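Local coordinates for protein cycloalternan-forming enzyme (Listeria monocytogenes serovar 1/2a, PDB 5F7U) that belongs to glycosyl hydrolase family 31 and combines a TIM-barrel domain with several beta-rich domains, among them a family 6 carbohydrate binding module, at residues E400-E405 / Y409-A414; F425-F430 / T437-M442. The protein carries 1 engineered substitution. All coordinates share one frame; numbering follows the deposited sequence.

Contact 1 of 2, residues E400-E405 / Y409-A414. With GLC (alpha-D-glucopyranose), chain F; GLC (alpha-D-glucopyranose), chain B.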
# COMPACT_ATOMS: atom_id res chain seq x y z
N GLU A 400 -7.60 -20.01 -10.56
CA GLU A 400 -8.56 -20.09 -9.48
C GLU A 400 -9.43 -21.32 -9.60
O GLU A 400 -9.54 -22.10 -8.63
CB GLU A 400 -9.42 -18.83 -9.41
CG GLU A 400 -8.61 -17.59 -9.09
CD GLU A 400 -9.45 -16.42 -8.64
OE1 GLU A 400 -10.63 -16.31 -9.07
OE2 GLU A 400 -8.92 -15.60 -7.85
N GLN A 401 -10.02 -21.49 -10.77
CA GLN A 401 -10.99 -22.56 -11.00
C GLN A 401 -10.26 -23.83 -11.48
O GLN A 401 -10.49 -24.36 -12.58
CB GLN A 401 -12.05 -22.07 -11.99
CG GLN A 401 -13.35 -22.84 -11.88
CD GLN A 401 -14.46 -22.38 -12.80
OE1 GLN A 401 -15.45 -23.09 -12.92
NE2 GLN A 401 -14.31 -21.23 -13.47
N TRP A 402 -9.37 -24.32 -10.61
CA TRP A 402 -8.43 -25.39 -10.97
C TRP A 402 -8.75 -26.72 -10.30
O TRP A 402 -8.34 -27.77 -10.78
CB TRP A 402 -6.98 -24.97 -10.63
CG TRP A 402 -6.67 -24.93 -9.13
CD1 TRP A 402 -6.80 -23.85 -8.29
CD2 TRP A 402 -6.16 -26.01 -8.33
NE1 TRP A 402 -6.41 -24.20 -7.01
CE2 TRP A 402 -6.02 -25.52 -7.01
CE3 TRP A 402 -5.81 -27.36 -8.60
CZ2 TRP A 402 -5.54 -26.32 -5.95
CZ3 TRP A 402 -5.34 -28.16 -7.54
CH2 TRP A 402 -5.21 -27.62 -6.23
N SER A 403 -9.43 -26.66 -9.15
CA SER A 403 -9.52 -27.83 -8.29
C SER A 403 -10.85 -28.56 -8.39
O SER A 403 -11.76 -28.14 -9.11
CB SER A 403 -9.23 -27.43 -6.82
OG SER A 403 -10.39 -26.88 -6.22
N ASP A 404 -10.96 -29.64 -7.63
CA ASP A 404 -12.22 -30.39 -7.48
C ASP A 404 -13.35 -29.60 -6.79
O ASP A 404 -14.48 -30.07 -6.72
CB ASP A 404 -11.94 -31.72 -6.73
CG ASP A 404 -11.42 -31.51 -5.29
OD1 ASP A 404 -11.30 -30.36 -4.81
OD2 ASP A 404 -11.13 -32.53 -4.62
N GLU A 405 -13.03 -28.41 -6.27
CA GLU A 405 -14.00 -27.54 -5.55
C GLU A 405 -14.59 -28.26 -4.32
O GLU A 405 -15.72 -27.97 -3.90
CB GLU A 405 -15.12 -27.06 -6.49
CG GLU A 405 -14.63 -26.26 -7.71
CD GLU A 405 -14.14 -24.87 -7.34
OE1 GLU A 405 -14.56 -24.34 -6.29
OE2 GLU A 405 -13.33 -24.28 -8.10
N TYR A 409 -7.18 -29.30 -2.91
CA TYR A 409 -5.80 -29.68 -3.18
C TYR A 409 -5.66 -30.72 -4.29
O TYR A 409 -4.55 -31.15 -4.60
CB TYR A 409 -5.03 -30.06 -1.90
CG TYR A 409 -5.56 -31.27 -1.18
CD1 TYR A 409 -5.21 -32.56 -1.60
CD2 TYR A 409 -6.39 -31.14 -0.05
CE1 TYR A 409 -5.70 -33.68 -0.94
CE2 TYR A 409 -6.87 -32.26 0.62
CZ TYR A 409 -6.52 -33.52 0.17
OH TYR A 409 -6.97 -34.66 0.82
N ILE A 410 -6.79 -31.09 -4.91
CA ILE A 410 -6.84 -32.08 -5.99
C ILE A 410 -7.37 -31.37 -7.24
O ILE A 410 -8.34 -30.61 -7.15
CB ILE A 410 -7.72 -33.28 -5.61
CG1 ILE A 410 -7.14 -33.99 -4.37
CG2 ILE A 410 -7.90 -34.27 -6.78
CD1 ILE A 410 -8.06 -35.06 -3.77
N TRP A 411 -6.72 -31.63 -8.37
CA TRP A 411 -7.12 -31.09 -9.67
C TRP A 411 -8.52 -31.54 -10.05
O TRP A 411 -8.92 -32.70 -9.83
CB TRP A 411 -6.11 -31.50 -10.76
CG TRP A 411 -4.85 -30.75 -10.58
CD1 TRP A 411 -3.79 -31.11 -9.79
CD2 TRP A 411 -4.54 -29.47 -11.14
NE1 TRP A 411 -2.82 -30.12 -9.84
CE2 TRP A 411 -3.25 -29.11 -10.66
CE3 TRP A 411 -5.21 -28.59 -12.02
CZ2 TRP A 411 -2.62 -27.90 -11.01
CZ3 TRP A 411 -4.57 -27.38 -12.37
CH2 TRP A 411 -3.29 -27.06 -11.86
N ASN A 412 -9.28 -30.62 -10.65
CA ASN A 412 -10.61 -30.95 -11.14
C ASN A 412 -10.59 -32.17 -12.07
O ASN A 412 -9.68 -32.32 -12.90
CB ASN A 412 -11.25 -29.75 -11.85
CG ASN A 412 -12.76 -29.78 -11.79
OD1 ASN A 412 -13.35 -30.67 -11.14
ND2 ASN A 412 -13.40 -28.80 -12.44
N ASN A 413 -11.59 -33.04 -11.89
CA ASN A 413 -11.77 -34.26 -12.71
C ASN A 413 -10.74 -35.38 -12.46
O ASN A 413 -10.84 -36.45 -13.08
CB ASN A 413 -11.82 -33.98 -14.24
CG ASN A 413 -12.86 -32.94 -14.66
OD1 ASN A 413 -12.69 -32.31 -15.69
ND2 ASN A 413 -13.94 -32.78 -13.88
N ALA A 414 -9.79 -35.17 -11.55
CA ALA A 414 -8.80 -36.22 -11.23
C ALA A 414 -9.47 -37.36 -10.47
O ALA A 414 -10.30 -37.12 -9.59
CB ALA A 414 -7.62 -35.66 -10.43
C1 GLC F . -14.73 -18.18 -6.80
C2 GLC F . -16.01 -18.74 -6.17
C3 GLC F . -15.70 -19.93 -5.25
C4 GLC F . -14.86 -20.98 -5.97
C5 GLC F . -13.59 -20.30 -6.50
C6 GLC F . -12.60 -21.24 -7.18
O2 GLC F . -16.64 -17.73 -5.38
O3 GLC F . -16.92 -20.52 -4.78
O4 GLC F . -14.55 -22.04 -5.06
O5 GLC F . -13.95 -19.24 -7.40
O6 GLC F . -13.16 -21.68 -8.42
C1 GLC B . -12.78 -14.10 -3.85
C2 GLC B . -11.61 -13.25 -4.39
C3 GLC B . -11.64 -13.11 -5.93
C4 GLC B . -11.74 -14.49 -6.59
C5 GLC B . -12.80 -15.37 -5.91
C6 GLC B . -12.83 -16.80 -6.42
O2 GLC B . -11.53 -12.01 -3.69
O3 GLC B . -10.45 -12.45 -6.41
O4 GLC B . -12.06 -14.35 -7.99
O5 GLC B . -12.69 -15.40 -4.47
O6 GLC B . -13.99 -17.41 -5.82
O HOH W 1 -11.40 -26.85 -13.42
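Trp-402 and Trp-411 pack edge to face beside the glycan pocket of the family 31 TIM barrel, in the long loop that leaves barrel strand 396-399. The six-membered ring of Trp-402 brings its CE3 edge over the centre of the Trp-411 ring, with CE3 3.5 Å from CD2 of Trp-411 and the two planes at 64°. A chi1 of 72° sets CG of Trp-402 between the backbone N and the carbonyl carbon, and the indole then lies with the CB of Ser-403 over one face and CH2 near the backbone of Tyr-409.

The backbones join in a single antiparallel bridge. Ser-403 and Trp-411 form the non-hydrogen-bonded pair, and a bond lies on either side of it: Asn-412 N to Trp-402 O, 3.0 Å and nearly straight at 172°, and Asp-404 N to Ile-410 O at 2.8 Å. The Asp-404 carboxylate, which also takes a bond from Thr-407, slants across Ile-410 with OD2 3.6 Å from CB. Asn-412 lays its CB and CG along the Ser-403 carbonyl, while its ND2 donates to a water that also lies within hydrogen-bonding distance of Gln-401 O.

Ser-403 OG closes an ST turn by accepting from Glu-405 N, and the Glu-405 side chain, bent at chi2, reaches the sugar. Both Glu-405 oxygens are engaged there, OE1 with O4 and OE2 with O6 of the chain F glucopyranose. Glu-400 OE1 accepts from O4 of the chain B glucopyranose at 2.7 Å, and its OE2 forms a salt bridge with Lys-535.

Behind the paired indoles lie Leu-455 of barrel strand 452-457 and Leu-525 of helix 523-527, while helix 469-481 packs against Tyr-409 and Ile-410 through Gln-470.

Contact 2 of 2, residues F425-F430 / T437-M442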
# COMPACT_ATOMS: atom_id res chain seq x y z
N PHE A 425 -1.34 -37.25 -0.75
CA PHE A 425 -1.17 -37.79 -2.10
C PHE A 425 0.17 -37.36 -2.71
O PHE A 425 0.74 -36.32 -2.34
CB PHE A 425 -2.30 -37.31 -3.03
CG PHE A 425 -3.65 -37.87 -2.69
CD1 PHE A 425 -4.48 -37.23 -1.77
CD2 PHE A 425 -4.10 -39.04 -3.30
CE1 PHE A 425 -5.73 -37.76 -1.45
CE2 PHE A 425 -5.35 -39.57 -2.98
CZ PHE A 425 -6.16 -38.93 -2.06
N SER A 426 0.66 -38.18 -3.64
CA SER A 426 1.74 -37.82 -4.55
C SER A 426 1.09 -37.68 -5.93
O SER A 426 -0.10 -38.02 -6.08
CB SER A 426 2.82 -38.91 -4.56
OG SER A 426 3.34 -39.12 -3.26
N TYR A 427 1.85 -37.17 -6.91
CA TYR A 427 1.36 -37.00 -8.29
C TYR A 427 0.89 -38.32 -8.95
O TYR A 427 -0.14 -38.35 -9.63
CB TYR A 427 2.44 -36.37 -9.16
CG TYR A 427 1.95 -35.84 -10.50
CD1 TYR A 427 1.26 -34.64 -10.58
CD2 TYR A 427 2.21 -36.54 -11.69
CE1 TYR A 427 0.82 -34.14 -11.80
CE2 TYR A 427 1.76 -36.06 -12.92
CZ TYR A 427 1.09 -34.84 -12.97
OH TYR A 427 0.63 -34.32 -14.16
N ASP A 428 1.66 -39.39 -8.71
CA ASP A 428 1.41 -40.74 -9.24
C ASP A 428 0.13 -41.38 -8.74
O ASP A 428 -0.33 -42.36 -9.32
CB ASP A 428 2.58 -41.68 -8.91
CG ASP A 428 3.84 -41.33 -9.67
OD1 ASP A 428 3.80 -40.48 -10.59
OD2 ASP A 428 4.91 -41.91 -9.35
N ASP A 429 -0.43 -40.86 -7.65
CA ASP A 429 -1.69 -41.38 -7.11
C ASP A 429 -2.89 -41.04 -8.00
O ASP A 429 -3.94 -41.68 -7.91
CB ASP A 429 -1.94 -40.87 -5.68
CG ASP A 429 -1.04 -41.54 -4.64
OD1 ASP A 429 -0.73 -42.76 -4.76
OD2 ASP A 429 -0.64 -40.86 -3.68
N PHE A 430 -2.75 -40.03 -8.86
CA PHE A 430 -3.89 -39.52 -9.63
C PHE A 430 -3.91 -40.03 -11.05
O PHE A 430 -2.85 -40.28 -11.64
CB PHE A 430 -3.87 -38.00 -9.64
CG PHE A 430 -3.98 -37.39 -8.28
CD1 PHE A 430 -5.20 -37.38 -7.60
CD2 PHE A 430 -2.86 -36.82 -7.68
CE1 PHE A 430 -5.31 -36.79 -6.34
CE2 PHE A 430 -2.95 -36.24 -6.42
CZ PHE A 430 -4.19 -36.22 -5.75
N THR A 437 -5.82 -32.91 -18.11
CA THR A 437 -5.29 -34.25 -18.40
C THR A 437 -3.80 -34.37 -18.03
O THR A 437 -3.30 -35.49 -17.89
CB THR A 437 -5.45 -34.64 -19.88
OG1 THR A 437 -4.70 -33.73 -20.69
CG2 THR A 437 -6.91 -34.66 -20.30
N ASP A 438 -3.09 -33.24 -17.90
CA ASP A 438 -1.67 -33.27 -17.57
C ASP A 438 -1.26 -31.97 -16.85
O ASP A 438 -0.67 -31.09 -17.48
CB ASP A 438 -0.84 -33.49 -18.86
CG ASP A 438 0.68 -33.47 -18.63
OD1 ASP A 438 1.16 -33.60 -17.48
OD2 ASP A 438 1.39 -33.32 -19.65
N PRO A 439 -1.56 -31.85 -15.53
CA PRO A 439 -1.24 -30.59 -14.83
C PRO A 439 0.26 -30.23 -14.85
O PRO A 439 0.62 -29.06 -15.02
CB PRO A 439 -1.73 -30.85 -13.39
CG PRO A 439 -2.78 -31.90 -13.53
CD PRO A 439 -2.30 -32.78 -14.66
N LYS A 440 1.11 -31.24 -14.73
CA LYS A 440 2.56 -31.06 -14.82
C LYS A 440 2.94 -30.42 -16.16
O LYS A 440 3.66 -29.43 -16.20
CB LYS A 440 3.26 -32.41 -14.67
CG LYS A 440 4.66 -32.36 -14.10
CD LYS A 440 5.13 -33.75 -13.68
CE LYS A 440 5.74 -34.54 -14.82
NZ LYS A 440 6.46 -35.75 -14.33
N GLY A 441 2.44 -30.97 -17.26
CA GLY A 441 2.71 -30.43 -18.59
C GLY A 441 2.14 -29.04 -18.79
O GLY A 441 2.74 -28.21 -19.46
N MET A 442 0.98 -28.79 -18.19
CA MET A 442 0.35 -27.48 -18.27
C MET A 442 1.26 -26.45 -17.59
O MET A 442 1.51 -25.37 -18.15
CB MET A 442 -1.06 -27.54 -17.63
CG MET A 442 -1.85 -26.22 -17.61
SD MET A 442 -1.37 -25.07 -16.30
CE MET A 442 -1.93 -25.98 -14.86
O HOH W 2 0.59 -36.04 -16.03
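Tyr-427 points its phenol end-on at the first turn of helix 439-448 and meets Lys-440 there. With CG anti to the backbone N (chi1 -166°), the ring stands out from the short 3-10 segment 427-429 and its hydroxyl arrives at the helix backbone. Lys-440 N donates to Tyr-427 OH over 3.2 Å, at an N-H...O angle of 162°. The same oxygen lies 3.3 Å from Lys-440 CB and equally far from Pro-439 CD, so the phenol oxygen rests between the CB of Lys-440 and the N-linked CD of the proline ring. Lys-440 then runs obliquely past the ring: its CD lies over one face, 4.1 Å above the plane and displaced toward the rim, before the chain bends at chi3.

Water 2 sits in the ring plane at the hydroxyl edge, modelled only 2.5 Å from Tyr-427 OH, a short approach that leaves the direction of any bond open, and donates to Asp-438 OD1. Asp-438 is the N-cap residue of helix 439-448. OD1 also accepts from Gly-441 N at 2.9 Å, met from well above the carboxylate plane (62° out of it), while Asp-438 O takes the bond from Met-442 N. This helix is the alpha unit of a beta-alpha-beta crossover of the TIM barrel, from strand 396-399 to strand 452-457. Tyr-427 OH and Asp-438 OD1 take the N-H groups of Lys-440 and Gly-441 in its first turn.

Across the 3-10 turn, Asp-429 OD2 accepts from Ser-426 N, and Glu-528 OE2 accepts from Tyr-427 N. Phe-432 meets the tyrosine ring, and Glu-377 takes the backbone N-H groups of Thr-437 and Asp-438.

How the contacts relate
Contact 1 closes before contact 2 opens, and both fall within the single long excursion between barrel strand 396-399 and helix 439-448. Their centres are about 11 Å apart, and the two are in direct touch: CH2 of Trp-411 lies 3.5 Å from CE of Met-442, Pro-439 packs on the same indole, and Ile-410 and Tyr-409 meet Phe-430 and Phe-425. Side chains of residues 409-411 therefore link the two contacts. Contact 1 carries, in its 400-405 part, glutamates that reach the two bound glucopyranose units; contact 2 lies farther out, at the start of the helix leading to strand 452-457. Through this packing the pocket-lining part of the excursion is joined to the barrel's helical layer.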